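Local coordinates for beta-mannosidase (Trichoderma harzianum, PDB 4CVU), which probably hydrolyses terminal beta-mannosidic linkages at the non-reducing ends of mannose-containing saccharides, as a fungal enzyme of glycoside hydrolase family 2, at residues Q608-D611 / P612-S616; V665-F668 / S669-H673; N618-T621 / V622-N626. All coordinates share one frame; numbering follows the deposited sequence. Where two conformers were deposited one is given.

Interaction 1: residues Q608-D611 / P612-S616; sequences QAVD and PEELS. With CD (cadmium ion), chain N; CD (cadmium ion), chain M; CA (calcium ion), chain B.
Asp611 and Glu614 close a short turn: Glu614 N donates to Asp611 O at 2.9 Å, in the residue i to i+3 pattern of a 3-10 turn. The turn continues with Leu615 N bonded to Pro612 O, after which Leu615 forms the centre of an inverse gamma turn. The three carboxylates of Asp611, Glu613 and Glu614 each take a different cation. Asp611 grips one cadmium with both oxygens, unevenly, the ion lying 2.4 Å from OD2 and 2.8 Å from OD1. Glu613, its chain extended beyond CG, carries its carboxylate out to a second cadmium, bound by both oxygens and by three waters. Glu614 instead bends at chi2 (-61°); its OE2 binds a calcium ion at 2.1 Å, with OE1 much farther from the ion at 2.9 Å. Asp611 OD2 and Glu613 OE2 are 5.0 Å apart, and a single water donates to both, a link that probably eases the proximity of two acidic groups. In the next shell, Glu614 OE1 is hydrogen-bonded to Thr621 OG1, which steadies the bent side chain, while His62 of the second subunit joins Glu613 on its cadmium. Asn72 and Gln607 of that subunit pack on Asp611 and Pro612. The turn follows helix 603-609 and leads toward helix 620-625, with Leu615 folded back on Trp606 and Gln607 of its own chain and Ala609 lying against Arg625.

Interaction 2: residues V665-F668 / S669-H673; sequences VANF and SSWCH. With NAG (2-acetamido-2-deoxy-beta-D-glucopyranose), chain H.
Phe668 swings its ring away from its own backbone N (chi1 180°), and Cys672, one helical turn later, turns SG beside its own N (chi1 -72°); together these rotations put the sulfur over the phenyl ring. This is a sulfur-aromatic contact between residues i and i+4 of the long helix 664-692. SG sits 3.9 Å from the ring centroid, over one face and displaced toward the rim, with Phe668 CE1 its nearest ring atom. The backbone beneath is regular alpha helix, Cys672 N giving Phe668 O a nearly straight bond of 2.9 Å.

A second i to i+4 pair, Asn667 and Trp671, carries sugar. Asn667 belongs to the N-glycosylation sequon Asn-Phe-Ser, and its OD1 is fixed by the backbone N of Lys661. The indole of Trp671, whose NE1 bonds to Pro659 O, meets Asn667 O in its plane, at the CD1 edge (3.1 Å). One face of the indole carries C6 of the N-acetylglucosamine, offset toward the rim, with Trp671 CE2 3.7 Å from that C6. Putting an alanine here would probably leave Pro659 O without this donor and remove the indole face that C6 of the sugar rests on, setting the glycan freer to swing. The same sugar is also hydrogen-bonded to Asp660 OD1. The linkage itself is the covalent bond of 1.5 Å between Asn667 ND2 and C1 of the sugar.

Interaction 3: residues N618-T621 / V622-N626; sequences NSTT and VILRN. With NAG (2-acetamido-2-deoxy-beta-D-glucopyranose), chain C.
Ile623 reaches back along the first turn of helix 620-625 over the backbone of Asn618 and Ser619. Its CB lies 3.5 Å from Ser619 O. CG1, turned beside the backbone N (chi1 -73°), comes closer to the same oxygen, at 3.3 Å. CD1, carried onward by an extended chi2 of 159°, ends near the carbonyl oxygen of Asn618, at 3.1 Å. Ser619 O is meanwhile the acceptor for Ile623 N, so the aliphatic chain shields a carbonyl already engaged in the helix. On helix 638-655, Gln645 packs against Ile623 together with Ser641 and Thr642, and its NE2 is hydrogen-bonded to Asn618 OD1.

Ser619 is the N-cap of this helix. Its OG, between the backbone N and the carbonyl carbon (chi1 62°), folds forward to accept from Val622 N at 3.2 Å, filling the place of a preceding carbonyl. The same hydroxyl bonds to Glu614 O, which can only accept, so OG gives its proton there while receiving one from Val622.

Further round the helix, Thr620 CG2 lies alongside Leu624 CD1 (3.8 Å). Thr621 CG2 likewise runs beside the chain of Arg625, whose guanidinium bonds to Asn71 O and makes a cation-pi contact with Trp712. Asn618, the glycosylated residue of an Asn-Ser-Thr sequon, is covalently joined through ND2 to C1 of its N-acetylglucosamine at 1.4 Å.

Along the chain the three contacts come in series, interaction 1, then 3, then 2; each joins near neighbours in sequence, and none nests within or crosses another. Interaction 1 turns the chain after helix 603-609, and interaction 3 follows at once at the start of helix 620-625; at the far end of that helix Arg625 packs on Ala609. After helix 638-655, interaction 2 forms the early turns of helix 664-692. The Phe668 ring returns to Leu615 and Ser616, bringing that helix against the turn of interaction 1. Interactions 2 and 3 do not touch. In sequence, all three fall between strands 592-595 and 702-705, the latter paired with 380-389 in the mixed sheet.

Interaction 1: residues Q608-D611 / P612-S616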
# COMPACT_ATOMS: atom_id res chain seq x y z
N GLN A 608 3.47 -6.03 1.61
CA GLN A 608 2.49 -6.52 0.66
C GLN A 608 1.08 -6.04 1.01
O GLN A 608 0.27 -5.92 0.13
CB GLN A 608 2.50 -8.06 0.65
CG GLN A 608 3.81 -8.66 0.18
CD GLN A 608 3.88 -10.17 0.37
OE1 GLN A 608 2.91 -10.83 0.80
NE2 GLN A 608 5.02 -10.73 0.04
N ALA A 609 0.79 -5.89 2.31
CA ALA A 609 -0.57 -5.77 2.82
C ALA A 609 -0.90 -4.45 3.48
O ALA A 609 -2.06 -4.10 3.56
CB ALA A 609 -0.84 -6.92 3.81
N VAL A 610 0.09 -3.70 3.92
CA VAL A 610 -0.10 -2.52 4.76
C VAL A 610 0.54 -1.26 4.18
O VAL A 610 1.61 -1.33 3.59
CB VAL A 610 0.49 -2.83 6.15
CG1 VAL A 610 0.78 -1.58 6.93
CG2 VAL A 610 -0.46 -3.72 6.94
N ASP A 611 -0.08 -0.09 4.42
CA ASP A 611 0.47 1.19 3.95
C ASP A 611 1.84 1.48 4.50
O ASP A 611 2.16 1.08 5.63
CB ASP A 611 -0.44 2.36 4.32
CG ASP A 611 -1.77 2.25 3.69
OD1 ASP A 611 -1.88 1.42 2.77
OD2 ASP A 611 -2.77 2.89 4.18
N PRO A 612 2.68 2.14 3.70
CA PRO A 612 4.02 2.55 4.14
C PRO A 612 4.00 3.25 5.50
O PRO A 612 4.75 2.86 6.40
CB PRO A 612 4.49 3.53 3.04
CG PRO A 612 3.72 3.12 1.82
CD PRO A 612 2.40 2.54 2.30
N GLU A 613 3.09 4.20 5.73
CA GLU A 613 3.07 4.88 7.03
C GLU A 613 2.69 3.98 8.22
O GLU A 613 2.84 4.37 9.38
CB GLU A 613 2.14 6.08 7.03
CG GLU A 613 0.66 5.69 7.04
CD GLU A 613 -0.24 6.91 7.20
OE1 GLU A 613 0.32 7.98 7.55
OE2 GLU A 613 -1.48 6.77 6.97
N GLU A 614 2.15 2.81 7.93
CA GLU A 614 1.79 1.86 8.98
C GLU A 614 2.87 0.87 9.36
O GLU A 614 2.63 -0.02 10.14
CB GLU A 614 0.50 1.09 8.56
CG GLU A 614 -0.75 1.95 8.54
CD GLU A 614 -1.08 2.53 9.90
OE1 GLU A 614 -1.42 1.81 10.86
OE2 GLU A 614 -1.05 3.75 10.02
N LEU A 615 4.07 1.01 8.81
CA LEU A 615 5.15 0.08 9.06
C LEU A 615 5.92 0.43 10.34
O LEU A 615 7.05 0.89 10.28
CB LEU A 615 6.10 0.06 7.87
CG LEU A 615 5.50 -0.39 6.53
CD1 LEU A 615 6.52 -0.19 5.42
CD2 LEU A 615 5.04 -1.84 6.50
N SER A 616 5.32 0.19 11.49
CA SER A 616 6.05 0.31 12.75
C SER A 616 5.51 -0.71 13.70
O SER A 616 4.37 -1.15 13.57
CB SER A 616 6.01 1.73 13.35
OG SER A 616 4.69 2.05 13.77
CD CD N . -4.23 2.80 2.32
CD CD M . -1.81 9.16 7.82
CA CA B . -1.45 4.46 12.00
O HOH W 1 -3.10 5.22 5.47
O HOH W 2 -0.62 4.11 13.98
O HOH W 3 -1.71 9.86 5.74
O HOH W 4 -1.80 8.36 9.84
O HOH W 5 -1.40 11.49 8.76
O HOH W 6 -6.59 3.93 2.92

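Interaction 2: residues V665-F668 / S669-H673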
# COMPACT_ATOMS: atom_id res chain seq x y z
N VAL A 665 12.06 2.80 9.15
CA VAL A 665 11.85 1.61 8.34
C VAL A 665 12.83 0.49 8.68
O VAL A 665 12.42 -0.65 8.77
CB VAL A 665 12.01 1.91 6.85
CG1 VAL A 665 11.89 0.63 6.07
CG2 VAL A 665 10.99 2.92 6.38
N ALA A 666 14.10 0.83 8.87
CA ALA A 666 15.10 -0.11 9.21
C ALA A 666 14.85 -0.53 10.67
O ALA A 666 15.12 -1.67 11.06
CB ALA A 666 16.48 0.52 9.06
N ASN A 667 14.32 0.37 11.47
CA ASN A 667 14.02 0.06 12.88
C ASN A 667 12.90 -1.01 13.03
O ASN A 667 12.93 -1.91 13.92
CB ASN A 667 13.60 1.33 13.62
CG ASN A 667 13.76 1.21 15.13
OD1 ASN A 667 14.67 0.55 15.59
ND2 ASN A 667 12.89 1.88 15.91
N PHE A 668 11.86 -0.83 12.23
CA PHE A 668 10.75 -1.78 12.14
C PHE A 668 11.29 -3.11 11.58
O PHE A 668 11.06 -4.17 12.17
CB PHE A 668 9.65 -1.23 11.23
CG PHE A 668 8.46 -2.15 11.07
CD1 PHE A 668 7.80 -2.66 12.18
CD2 PHE A 668 8.01 -2.54 9.80
CE1 PHE A 668 6.73 -3.51 12.04
CE2 PHE A 668 6.92 -3.38 9.66
CZ PHE A 668 6.28 -3.87 10.79
N SER A 669 11.96 -3.07 10.42
CA SER A 669 12.50 -4.29 9.88
C SER A 669 13.35 -5.07 10.89
O SER A 669 13.33 -6.31 10.91
CB SER A 669 13.42 -4.02 8.76
OG SER A 669 13.77 -5.27 8.23
N SER A 670 14.17 -4.34 11.62
CA SER A 670 15.13 -4.93 12.56
C SER A 670 14.44 -5.48 13.79
O SER A 670 14.89 -6.50 14.35
CB SER A 670 16.14 -3.90 13.04
OG SER A 670 17.25 -3.83 12.21
N TRP A 671 13.42 -4.79 14.28
CA TRP A 671 12.59 -5.33 15.38
C TRP A 671 11.86 -6.60 14.89
O TRP A 671 11.73 -7.55 15.60
CB TRP A 671 11.58 -4.27 15.95
CG TRP A 671 12.15 -3.50 17.07
CD1 TRP A 671 12.90 -2.36 17.02
CD2 TRP A 671 12.08 -3.87 18.45
NE1 TRP A 671 13.28 -2.00 18.29
CE2 TRP A 671 12.81 -2.92 19.17
CE3 TRP A 671 11.49 -4.93 19.13
CZ2 TRP A 671 12.94 -2.98 20.56
CZ3 TRP A 671 11.61 -5.00 20.51
CH2 TRP A 671 12.33 -4.02 21.21
N CYS A 672 11.33 -6.60 13.68
CA CYS A 672 10.71 -7.82 13.17
C CYS A 672 11.64 -9.05 13.20
O CYS A 672 11.20 -10.16 13.46
CB CYS A 672 10.16 -7.61 11.74
SG CYS A 672 8.68 -6.56 11.71
N HIS A 673 12.92 -8.85 12.90
CA HIS A 673 13.91 -9.91 12.79
C HIS A 673 14.31 -10.42 14.18
O HIS A 673 14.45 -11.62 14.36
CB HIS A 673 15.11 -9.38 12.04
CG HIS A 673 16.19 -10.38 11.81
ND1 HIS A 673 15.99 -11.53 11.10
CD2 HIS A 673 17.49 -10.39 12.18
CE1 HIS A 673 17.11 -12.22 11.06
NE2 HIS A 673 18.04 -11.55 11.69
C1 NAG H . 12.94 1.86 17.36
C2 NAG H . 12.94 3.29 17.94
C3 NAG H . 12.82 3.33 19.47
C4 NAG H . 11.67 2.46 19.91
C5 NAG H . 11.86 1.04 19.36
C6 NAG H . 10.71 0.11 19.76
C7 NAG H . 14.03 5.13 16.80
C8 NAG H . 15.30 5.89 16.50
N2 NAG H . 14.11 4.05 17.58
O3 NAG H . 12.58 4.67 19.86
O4 NAG H . 11.63 2.42 21.32
O5 NAG H . 11.93 1.09 17.96
O6 NAG H . 9.47 0.62 19.32
O7 NAG H . 12.97 5.51 16.35

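Interaction 3: residues N618-T621 / V622-N626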
# COMPACT_ATOMS: atom_id res chain seq x y z
N ASN A 618 4.13 -1.06 16.40
CA ASN A 618 2.88 -0.90 17.14
C ASN A 618 1.95 0.07 16.42
O ASN A 618 1.18 0.77 17.05
CB ASN A 618 3.21 -0.34 18.51
CG ASN A 618 3.36 -1.39 19.59
OD1 ASN A 618 2.81 -2.53 19.53
ND2 ASN A 618 4.10 -1.03 20.60
N SER A 619 2.01 0.17 15.10
CA SER A 619 1.02 0.99 14.40
C SER A 619 -0.35 0.37 14.64
O SER A 619 -0.46 -0.81 15.02
CB SER A 619 1.28 1.05 12.90
OG SER A 619 1.19 -0.25 12.33
N THR A 620 -1.40 1.16 14.45
CA THR A 620 -2.73 0.69 14.72
C THR A 620 -3.08 -0.46 13.76
O THR A 620 -3.67 -1.45 14.18
CB THR A 620 -3.76 1.81 14.62
OG1 THR A 620 -3.46 2.81 15.58
CG2 THR A 620 -5.18 1.29 14.89
N THR A 621 -2.71 -0.35 12.48
CA THR A 621 -2.99 -1.44 11.57
C THR A 621 -2.23 -2.74 11.88
O THR A 621 -2.79 -3.82 11.76
CB THR A 621 -2.70 -1.03 10.12
OG1 THR A 621 -3.56 0.05 9.78
CG2 THR A 621 -2.96 -2.18 9.22
N VAL A 622 -0.96 -2.65 12.28
CA VAL A 622 -0.17 -3.85 12.56
C VAL A 622 -0.73 -4.54 13.83
O VAL A 622 -0.86 -5.78 13.89
CB VAL A 622 1.33 -3.50 12.70
CG1 VAL A 622 2.10 -4.56 13.45
CG2 VAL A 622 1.97 -3.23 11.33
N ILE A 623 -1.06 -3.73 14.84
CA ILE A 623 -1.65 -4.27 16.07
C ILE A 623 -2.97 -4.97 15.76
O ILE A 623 -3.20 -6.11 16.21
CB ILE A 623 -1.92 -3.17 17.11
CG1 ILE A 623 -0.62 -2.69 17.72
CG2 ILE A 623 -2.87 -3.67 18.20
CD1 ILE A 623 -0.76 -1.31 18.35
N LEU A 624 -3.82 -4.32 14.97
CA LEU A 624 -5.16 -4.88 14.67
C LEU A 624 -5.09 -6.17 13.86
O LEU A 624 -6.05 -6.92 13.82
CB LEU A 624 -6.09 -3.85 14.01
CG LEU A 624 -6.66 -2.81 15.00
CD1 LEU A 624 -7.49 -1.73 14.32
CD2 LEU A 624 -7.48 -3.52 16.08
N ARG A 625 -3.95 -6.42 13.21
CA ARG A 625 -3.76 -7.66 12.46
C ARG A 625 -3.15 -8.76 13.31
O ARG A 625 -3.09 -9.93 12.89
CB ARG A 625 -2.93 -7.40 11.23
CG ARG A 625 -3.68 -6.60 10.18
CD ARG A 625 -2.74 -6.11 9.11
NE ARG A 625 -2.35 -7.21 8.22
CZ ARG A 625 -2.96 -7.51 7.06
NH1 ARG A 625 -4.00 -6.82 6.62
NH2 ARG A 625 -2.56 -8.55 6.35
N ASN A 626 -2.75 -8.44 14.52
CA ASN A 626 -2.30 -9.47 15.46
C ASN A 626 -3.54 -10.02 16.14
O ASN A 626 -4.18 -9.30 16.95
CB ASN A 626 -1.37 -8.89 16.50
CG ASN A 626 -0.72 -9.96 17.36
OD1 ASN A 626 -1.16 -11.14 17.39
ND2 ASN A 626 0.38 -9.61 17.96
C1 NAG C . 4.29 -1.84 21.76
C2 NAG C . 5.65 -1.79 22.43
C3 NAG C . 5.63 -2.38 23.84
C4 NAG C . 4.46 -1.90 24.70
C5 NAG C . 3.22 -2.05 23.89
C6 NAG C . 1.97 -1.57 24.63
C7 NAG C . 7.58 -1.92 20.95
C8 NAG C . 8.60 -2.79 20.27
N2 NAG C . 6.65 -2.52 21.67
O3 NAG C . 6.84 -2.09 24.49
O4 NAG C . 4.30 -2.67 25.87
O5 NAG C . 3.33 -1.34 22.67
O6 NAG C . 2.10 -0.21 24.97
O7 NAG C . 7.66 -0.69 20.83